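Local coordinates for protein polysaccharide deacetylase (PDB 4WCJ) that probably removes N-acetyl groups from poly-beta-1,6-N-acetyl-D-glucosamine as a zinc-binding family 4 carbohydrate esterase, at residues Thr74-Glu77 with Ala78-Leu82. Residues are numbered along the deposited sequence; the frame is centred on the assembly and turned at random.
Sequences TPQE and AEDYL
As modelled, Gln-76 puts OE1 of its amide 3.1 Å from Asp-80 OD2, two acceptors with no hydrogen bond between them. Its chain, bent by the turn about its CB-CG bond (chi2 -55°), carries the amide forward along the helix, where NE2 comes within 3.4 Å of Glu-79 OE2 as the two side chains run side by side. Amide and carboxylate planes are turned 57° apart in that pair. The acidic groups find firmer partners outside the helix: Arg-85 forms a salt bridge with OD1 of Asp-80, while Arg-202 and Tyr-203 hold the two oxygens of Glu-79. An asparagine in place of Asp-80 would probably leave Arg-85 without its charged mate, with at most a neutral amide to meet it. Along the backbone, i to i+4 bonds continue the helix, from Ala-78 N to Thr-74 O (2.9 Å) through Tyr-81 N to Glu-77 O (2.8 Å). At its start, Thr-74 OG1 accepts from Glu-77 N at 3.0 Å. With CG beside its own backbone N (chi1 -82°) and the chain extended beyond, Glu-77 reaches back to Thr-74, whose N donates to OE1 at 2.9 Å from the anti side, somewhat out of the carboxylate plane. This reciprocal pair is a capping box, opening helix 75-82 in the beta-alpha-beta unit between strands 71-72 and 91-99.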
loop_
_atom_site.group_PDB
_atom_site.type_symbol
_atom_site.label_atom_id
_atom_site.label_comp_id
_atom_site.label_asym_id
_atom_site.label_seq_id
_atom_site.Cartn_x
_atom_site.Cartn_y
_atom_site.Cartn_z
ATOM N N THR A 74 -2.222 -0.195 12.598
ATOM C CA THR A 74 -1.856 -1.431 11.897
ATOM C C THR A 74 -2.844 -1.697 10.767
ATOM O O THR A 74 -3.956 -1.168 10.780
ATOM C CB THR A 74 -1.837 -2.664 12.843
ATOM O OG1 THR A 74 -3.163 -2.919 13.321
ATOM C CG2 THR A 74 -0.899 -2.443 14.019
ATOM N N PRO A 75 -2.446 -2.512 9.776
ATOM C CA PRO A 75 -3.431 -2.866 8.751
ATOM C C PRO A 75 -4.708 -3.491 9.337
ATOM O O PRO A 75 -5.798 -3.169 8.865
ATOM C CB PRO A 75 -2.666 -3.860 7.870
ATOM C CG PRO A 75 -1.248 -3.423 7.990
ATOM C CD PRO A 75 -1.104 -3.028 9.448
ATOM N N GLN A 76 -4.578 -4.356 10.342
ATOM C CA GLN A 76 -5.750 -4.929 11.003
ATOM C C GLN A 76 -6.615 -3.853 11.649
ATOM O O GLN A 76 -7.842 -3.889 11.545
ATOM C CB GLN A 76 -5.335 -5.954 12.062
ATOM C CG GLN A 76 -5.697 -7.390 11.712
ATOM C CD GLN A 76 -7.172 -7.556 11.415
ATOM O OE1 GLN A 76 -8.024 -7.039 12.136
ATOM N NE2 GLN A 76 -7.482 -8.262 10.330
ATOM N N GLU A 77 -5.973 -2.905 12.325
ATOM C CA GLU A 77 -6.685 -1.797 12.960
ATOM C C GLU A 77 -7.435 -0.986 11.913
ATOM O O GLU A 77 -8.581 -0.584 12.128
ATOM C CB GLU A 77 -5.715 -0.896 13.740
ATOM C CG GLU A 77 -5.375 -1.423 15.130
ATOM C CD GLU A 77 -4.299 -0.618 15.843
ATOM O OE1 GLU A 77 -3.499 0.062 15.176
ATOM O OE2 GLU A 77 -4.246 -0.674 17.091
ATOM N N ALA A 78 -6.782 -0.774 10.775
ATOM C CA ALA A 78 -7.379 -0.005 9.688
ATOM C C ALA A 78 -8.631 -0.691 9.166
ATOM O O ALA A 78 -9.643 -0.033 8.898
ATOM C CB ALA A 78 -6.373 0.196 8.558
ATOM N N GLU A 79 -8.556 -2.010 9.019
ATOM C CA GLU A 79 -9.679 -2.786 8.510
ATOM C C GLU A 79 -10.839 -2.750 9.485
ATOM O O GLU A 79 -11.986 -2.568 9.089
ATOM C CB GLU A 79 -9.290 -4.243 8.251
ATOM C CG GLU A 79 -10.402 -5.033 7.550
ATOM C CD GLU A 79 -10.166 -6.528 7.584
ATOM O OE1 GLU A 79 -11.162 -7.286 7.599
ATOM O OE2 GLU A 79 -8.987 -6.942 7.590
ATOM N N ASP A 80 -10.540 -2.937 10.763
ATOM C CA ASP A 80 -11.588 -2.901 11.764
ATOM C C ASP A 80 -12.150 -1.484 11.915
ATOM O O ASP A 80 -13.333 -1.312 12.201
ATOM C CB ASP A 80 -11.069 -3.434 13.100
ATOM C CG ASP A 80 -10.739 -4.907 13.044
ATOM O OD1 ASP A 80 -11.303 -5.609 12.179
ATOM O OD2 ASP A 80 -9.911 -5.364 13.854
ATOM N N TYR A 81 -11.309 -0.476 11.704
ATOM C CA TYR A 81 -11.756 0.909 11.791
ATOM C C TYR A 81 -12.706 1.250 10.653
ATOM O O TYR A 81 -13.816 1.718 10.882
ATOM C CB TYR A 81 -10.567 1.870 11.775
ATOM C CG TYR A 81 -10.953 3.334 11.742
ATOM C CD1 TYR A 81 -11.490 3.956 12.856
ATOM C CD2 TYR A 81 -10.766 4.095 10.594
ATOM C CE1 TYR A 81 -11.838 5.296 12.832
ATOM C CE2 TYR A 81 -11.113 5.441 10.561
ATOM C CZ TYR A 81 -11.647 6.033 11.682
ATOM O OH TYR A 81 -11.989 7.360 11.671
ATOM N N LEU A 82 -12.257 0.995 9.428
ATOM C CA LEU A 82 -13.038 1.314 8.235
ATOM C C LEU A 82 -14.307 0.481 8.143
ATOM O O LEU A 82 -15.303 0.910 7.559
ATOM C CB LEU A 82 -12.190 1.112 6.985
ATOM C CG LEU A 82 -11.102 2.171 6.821
ATOM C CD1 LEU A 82 -10.397 2.007 5.488
ATOM C CD2 LEU A 82 -11.699 3.565 6.933
#